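Local coordinates for protein cytochrome P450 monooxygenase (PDB 6KBH) that probably acts as a self-sufficient cytochrome P450 monooxygenase, with FMN and a [2Fe-2S] cluster likely to relay electrons to its heme, at residues A[319-324]-A[375-380]; A[79-84]-A[364-369]. All coordinates share one frame; numbering follows the deposited sequence.

Interaction 1 of 2, residues A[319-324]-A[375-380]; sequences VEECLR and IRRDNA
E321 and R324, one turn apart on helix 315-325, meet R377 of the loop 375-380 in the E-R-R triad, which joins the K helix, with its ExxR motif, to the loop preceding the heme-ligand segment, as in other P450s. NE of R377 donates to OE2 of E321 at 2.9 Å, on the syn side and nearly straight (159°), with carboxylate and guanidinium almost coplanar. R324 grips the same carboxylate side-on from above its plane, NE to OE1 at 3.0 Å and NH2 to OE2 at 2.6 Å. The two arginine donors to OE2 come from opposite faces of the carboxylate plane, so one glutamate holds two arginines whose guanidinium planes differ by 39°. NH2 of R324 and NH2 of R377 are 3.5 Å apart, a repulsion that the shared carboxylate probably offsets. E321 keeps CG anti to the backbone N and bends at chi2 (70°), turning its carboxylate along the helix toward R324. Farther out, D374 N also donates to OE2, while carbonyl oxygens accept from the outer nitrogens: N361 and L370 for R324, I368 and S369 for R377. The small A380 lets the loop come close, its CB lying 3.6 Å from OE1 of E321 and 3.8 Å from CB of E320.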
loop_
_atom_site.group_PDB
_atom_site.type_symbol
_atom_site.label_atom_id
_atom_site.label_comp_id
_atom_site.label_asym_id
_atom_site.label_seq_id
_atom_site.Cartn_x
_atom_site.Cartn_y
_atom_site.Cartn_z
ATOM N N VAL A 319 -2.416 7.321 6.855
ATOM C CA VAL A 319 -2.042 6.376 7.896
ATOM C C VAL A 319 -0.695 5.734 7.603
ATOM O O VAL A 319 -0.042 5.233 8.522
ATOM C CB VAL A 319 -3.146 5.312 8.083
ATOM C CG1 VAL A 319 -4.520 5.970 8.112
ATOM C CG2 VAL A 319 -3.072 4.254 7.001
ATOM N N GLU A 320 -0.243 5.757 6.348
ATOM C CA GLU A 320 1.094 5.265 6.038
ATOM C C GLU A 320 2.165 6.266 6.458
ATOM O O GLU A 320 3.226 5.872 6.958
ATOM C CB GLU A 320 1.213 4.950 4.546
ATOM C CG GLU A 320 0.383 3.758 4.103
ATOM C CD GLU A 320 0.919 2.439 4.636
ATOM O OE1 GLU A 320 2.142 2.206 4.539
ATOM O OE2 GLU A 320 0.116 1.638 5.160
ATOM N N GLU A 321 1.910 7.561 6.261
ATOM C CA GLU A 321 2.870 8.565 6.702
ATOM C C GLU A 321 2.961 8.601 8.222
ATOM O O GLU A 321 4.044 8.815 8.780
ATOM C CB GLU A 321 2.492 9.938 6.150
ATOM C CG GLU A 321 3.436 11.080 6.540
ATOM C CD GLU A 321 4.805 10.999 5.878
ATOM O OE1 GLU A 321 5.094 9.997 5.193
ATOM O OE2 GLU A 321 5.588 11.962 6.023
ATOM N N CYS A 322 1.834 8.396 8.905
ATOM C CA CYS A 322 1.865 8.294 10.359
ATOM C C CYS A 322 2.692 7.096 10.806
ATOM O O CYS A 322 3.493 7.201 11.742
ATOM C CB CYS A 322 0.443 8.200 10.909
ATOM S SG CYS A 322 -0.542 9.699 10.702
ATOM N N LEU A 323 2.520 5.948 10.138
ATOM C CA LEU A 323 3.290 4.760 10.497
ATOM C C LEU A 323 4.779 4.960 10.256
ATOM O O LEU A 323 5.604 4.413 10.997
ATOM C CB LEU A 323 2.779 3.547 9.719
ATOM C CG LEU A 323 1.393 3.059 10.137
ATOM C CD1 LEU A 323 0.786 2.141 9.076
ATOM C CD2 LEU A 323 1.432 2.379 11.502
ATOM N N ARG A 324 5.142 5.722 9.223
ATOM C CA ARG A 324 6.538 6.107 9.045
ATOM C C ARG A 324 6.965 7.104 10.114
ATOM O O ARG A 324 7.990 6.921 10.777
ATOM C CB ARG A 324 6.749 6.704 7.652
ATOM C CG ARG A 324 8.197 7.056 7.349
ATOM C CD ARG A 324 8.304 8.049 6.208
ATOM N NE ARG A 324 7.713 9.339 6.554
ATOM C CZ ARG A 324 8.383 10.354 7.089
ATOM N NH1 ARG A 324 9.680 10.239 7.342
ATOM N NH2 ARG A 324 7.756 11.490 7.370
ATOM N N ILE A 375 1.373 13.664 4.315
ATOM C CA ILE A 375 0.582 12.452 4.099
ATOM C C ILE A 375 0.489 12.093 2.616
ATOM O O ILE A 375 0.307 10.921 2.273
ATOM C CB ILE A 375 -0.801 12.586 4.762
ATOM C CG1 ILE A 375 -1.728 13.485 3.960
ATOM C CG2 ILE A 375 -0.668 13.120 6.170
ATOM C CD1 ILE A 375 -2.884 13.924 4.772
ATOM N N ARG A 376 0.612 13.071 1.713
ATOM C CA ARG A 376 0.682 12.746 0.290
ATOM C C ARG A 376 2.069 12.310 -0.155
ATOM O O ARG A 376 2.281 12.135 -1.358
ATOM C CB ARG A 376 0.191 13.906 -0.593
ATOM C CG ARG A 376 -1.284 14.225 -0.421
ATOM C CD ARG A 376 -1.562 15.693 -0.668
ATOM N NE ARG A 376 -2.990 16.006 -0.697
ATOM C CZ ARG A 376 -3.528 17.037 -0.055
ATOM N NH1 ARG A 376 -2.746 17.841 0.645
ATOM N NH2 ARG A 376 -4.832 17.280 -0.124
ATOM N N ARG A 377 3.013 12.153 0.771
ATOM C CA ARG A 377 4.348 11.662 0.442
ATOM C C ARG A 377 4.257 10.411 -0.416
ATOM O O ARG A 377 3.618 9.426 -0.030
ATOM C CB ARG A 377 5.134 11.370 1.729
ATOM C CG ARG A 377 6.554 10.829 1.540
ATOM C CD ARG A 377 7.185 10.438 2.883
ATOM N NE ARG A 377 7.401 11.595 3.753
ATOM C CZ ARG A 377 8.518 12.314 3.773
ATOM N NH1 ARG A 377 9.531 11.992 2.980
ATOM N NH2 ARG A 377 8.626 13.356 4.586
ATOM N N ASP A 378 4.883 10.456 -1.590
ATOM C CA ASP A 378 4.896 9.314 -2.495
ATOM C C ASP A 378 5.831 8.209 -2.022
ATOM O O ASP A 378 6.079 7.259 -2.770
ATOM C CB ASP A 378 5.285 9.759 -3.911
ATOM C CG ASP A 378 6.769 10.107 -4.052
ATOM O OD1 ASP A 378 7.479 10.240 -3.031
ATOM O OD2 ASP A 378 7.230 10.247 -5.204
ATOM N N ASN A 379 6.342 8.327 -0.796
ATOM C CA ASN A 379 7.389 7.469 -0.271
ATOM C C ASN A 379 7.003 6.761 1.016
ATOM O O ASN A 379 7.773 5.917 1.487
ATOM C CB ASN A 379 8.658 8.296 -0.008
ATOM C CG ASN A 379 9.926 7.534 -0.302
ATOM O OD1 ASN A 379 9.891 6.399 -0.776
ATOM N ND2 ASN A 379 11.063 8.160 -0.023
ATOM N N ALA A 380 5.843 7.084 1.599
ATOM C CA ALA A 380 5.515 6.595 2.934
ATOM C C ALA A 380 5.564 5.074 3.003
ATOM O O ALA A 380 6.044 4.509 3.991
ATOM C CB ALA A 380 4.139 7.108 3.355
#

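Interaction 2 of 2, residues A[79-84]-A[364-369]; sequences TRYEDV and ERHFIS
Y81 and H366 form an offset stack, and with F367 they make an aromatic cluster that joins the first turn of helix 81-89, the B helix of the P450 fold, to the loop 364-369. The ring centroids of Y81 and H366 are 4.1 Å apart and their planes 28° from parallel; the imidazole lies over the CE1 side of the phenol. F367 turns its edge to the same face of Y81 in a T-shaped pair, planes at 75°, but over the CE2 rim, its CE2 4.0 Å from CE2 of Y81. CD2 of H366 in turn sits over the centre of the F367 ring, 3.6 Å above its plane. Both Y81 and H366 hold CG anti to the backbone N, which extends each ring toward the other segment. Tyrosine suits its site because the flat ring packs while OH bonds to D382 O; histidine gives a flat, polar ring at a partly exposed spot, and phenylalanine an apolar one where it is buried. An alanine at Y81 would probably leave H366 without its stacking partner, the edge of F367 without a face to meet, and D382 O without this donor. On the solvent side R80, at the N-cap position, crosses R365, guanidinium planes 67° apart. These like charges bring donor to donor; NH1 of R80 bonds to R62 O, and NE of R365 lies over one face of the R80 guanidinium, 3.6 Å from CZ of R80.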
loop_
_atom_site.group_PDB
_atom_site.type_symbol
_atom_site.label_atom_id
_atom_site.label_comp_id
_atom_site.label_asym_id
_atom_site.label_seq_id
_atom_site.Cartn_x
_atom_site.Cartn_y
_atom_site.Cartn_z
ATOM N N THR A 79 21.108 2.175 13.007
ATOM C CA THR A 79 20.400 3.438 13.003
ATOM C C THR A 79 19.907 3.879 11.630
ATOM O O THR A 79 18.828 4.473 11.561
ATOM C CB THR A 79 21.308 4.499 13.643
ATOM O OG1 THR A 79 21.260 4.356 15.071
ATOM C CG2 THR A 79 20.930 5.892 13.273
ATOM N N ARG A 80 20.587 3.519 10.538
ATOM C CA ARG A 80 20.231 4.022 9.215
ATOM C C ARG A 80 19.421 3.001 8.407
ATOM O O ARG A 80 19.547 1.787 8.585
ATOM C CB ARG A 80 21.495 4.442 8.458
ATOM C CG ARG A 80 22.204 5.592 9.164
ATOM C CD ARG A 80 23.026 6.482 8.250
ATOM N NE ARG A 80 24.318 5.900 7.914
ATOM C CZ ARG A 80 25.420 6.613 7.712
ATOM N NH1 ARG A 80 25.390 7.934 7.828
ATOM N NH2 ARG A 80 26.557 6.004 7.407
ATOM N N TYR A 81 18.599 3.521 7.490
ATOM C CA TYR A 81 17.498 2.759 6.900
ATOM C C TYR A 81 17.985 1.652 5.966
ATOM O O TYR A 81 17.437 0.541 5.984
ATOM C CB TYR A 81 16.553 3.730 6.185
ATOM C CG TYR A 81 15.509 3.128 5.264
ATOM C CD1 TYR A 81 15.810 2.816 3.946
ATOM C CD2 TYR A 81 14.202 2.935 5.699
ATOM C CE1 TYR A 81 14.865 2.288 3.106
ATOM C CE2 TYR A 81 13.245 2.405 4.856
ATOM C CZ TYR A 81 13.584 2.088 3.561
ATOM O OH TYR A 81 12.647 1.562 2.706
ATOM N N GLU A 82 18.997 1.930 5.139
ATOM C CA GLU A 82 19.594 0.862 4.340
ATOM C C GLU A 82 20.072 -0.276 5.238
ATOM O O GLU A 82 19.877 -1.455 4.919
ATOM C CB GLU A 82 20.766 1.398 3.510
ATOM C CG GLU A 82 20.446 2.207 2.231
ATOM C CD GLU A 82 19.237 1.711 1.445
ATOM O OE1 GLU A 82 19.408 0.822 0.581
ATOM O OE2 GLU A 82 18.117 2.216 1.673
ATOM N N ASP A 83 20.677 0.064 6.379
ATOM C CA ASP A 83 21.304 -0.948 7.227
ATOM C C ASP A 83 20.269 -1.830 7.915
ATOM O O ASP A 83 20.410 -3.059 7.937
ATOM C CB ASP A 83 22.212 -0.278 8.260
ATOM C CG ASP A 83 23.574 0.085 7.696
ATOM O OD1 ASP A 83 24.005 -0.555 6.714
ATOM O OD2 ASP A 83 24.214 1.010 8.240
ATOM N N VAL A 84 19.230 -1.231 8.504
ATOM C CA VAL A 84 18.256 -2.059 9.213
ATOM C C VAL A 84 17.375 -2.816 8.228
ATOM O O VAL A 84 16.863 -3.894 8.552
ATOM C CB VAL A 84 17.416 -1.228 10.207
ATOM C CG1 VAL A 84 18.288 -0.251 10.970
ATOM C CG2 VAL A 84 16.306 -0.506 9.508
ATOM N N GLU A 364 17.721 10.371 6.246
ATOM C CA GLU A 364 17.684 11.288 5.110
ATOM C C GLU A 364 18.107 10.622 3.813
ATOM O O GLU A 364 17.759 11.113 2.733
ATOM C CB GLU A 364 18.571 12.505 5.392
ATOM C CG GLU A 364 18.347 13.701 4.464
ATOM C CD GLU A 364 17.172 14.568 4.882
ATOM O OE1 GLU A 364 16.911 14.673 6.098
ATOM O OE2 GLU A 364 16.499 15.135 3.996
ATOM N N ARG A 365 18.837 9.514 3.891
ATOM C CA ARG A 365 19.342 8.874 2.688
ATOM C C ARG A 365 18.239 8.212 1.869
ATOM O O ARG A 365 18.422 8.023 0.662
ATOM C CB ARG A 365 20.432 7.873 3.073
ATOM C CG ARG A 365 21.597 8.562 3.777
ATOM C CD ARG A 365 22.603 7.608 4.395
ATOM N NE ARG A 365 23.655 8.349 5.090
ATOM C CZ ARG A 365 24.767 8.788 4.507
ATOM N NH1 ARG A 365 24.978 8.555 3.217
ATOM N NH2 ARG A 365 25.669 9.460 5.208
ATOM N N HIS A 366 17.097 7.879 2.475
ATOM C CA HIS A 366 15.998 7.257 1.737
ATOM C C HIS A 366 14.769 8.141 1.576
ATOM O O HIS A 366 14.187 8.167 0.490
ATOM C CB HIS A 366 15.572 5.940 2.394
ATOM C CG HIS A 366 14.583 5.168 1.580
ATOM N ND1 HIS A 366 14.960 4.282 0.593
ATOM C CD2 HIS A 366 13.228 5.173 1.584
ATOM C CE1 HIS A 366 13.880 3.764 0.035
ATOM N NE2 HIS A 366 12.817 4.289 0.618
ATOM N N PHE A 367 14.336 8.850 2.613
ATOM C CA PHE A 367 13.263 9.825 2.484
ATOM C C PHE A 367 13.869 11.222 2.438
ATOM O O PHE A 367 15.055 11.418 2.717
ATOM C CB PHE A 367 12.259 9.709 3.636
ATOM C CG PHE A 367 11.747 8.309 3.864
ATOM C CD1 PHE A 367 10.640 7.840 3.175
ATOM C CD2 PHE A 367 12.352 7.475 4.792
ATOM C CE1 PHE A 367 10.158 6.563 3.386
ATOM C CE2 PHE A 367 11.874 6.194 5.010
ATOM C CZ PHE A 367 10.774 5.738 4.306
ATOM N N ILE A 368 13.047 12.203 2.066
ATOM C CA ILE A 368 13.509 13.583 1.913
ATOM C C ILE A 368 12.607 14.508 2.715
ATOM O O ILE A 368 11.380 14.390 2.663
ATOM C CB ILE A 368 13.590 14.011 0.424
ATOM C CG1 ILE A 368 12.233 13.888 -0.262
ATOM C CG2 ILE A 368 14.633 13.168 -0.306
ATOM C CD1 ILE A 368 12.280 14.272 -1.744
ATOM N N SER A 369 13.217 15.417 3.472
ATOM C CA SER A 369 12.480 16.278 4.402
ATOM C C SER A 369 11.556 15.434 5.290
ATOM O O SER A 369 10.328 15.454 5.195
ATOM C CB SER A 369 11.744 17.388 3.633
ATOM O OG SER A 369 12.661 18.228 2.923
#

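Overall arrangement
The two contacts, with centres about 15 Å apart, share the polypeptide between helices 357-360 and 396-413: residues 364-369 serve interaction 2 and residues 375-380 interaction 1. They also touch directly, with probable hydrogen bonds from R377 NH2 to S369 O at 2.8 Å and from R377 NH1 to I368 O at 3.0 Å. F367, part of the aromatic cluster, also makes a cation-pi contact with R324 of the triad. Interaction 1 is buried nearer the heme: the side chain of E320 is about 9 Å from it and about 11 Å from that of the axial ligand C393. Interaction 2 is more peripheral, with the Y81 side chain about 13 Å from the heme but about 6 Å from that of heme-binding Y388.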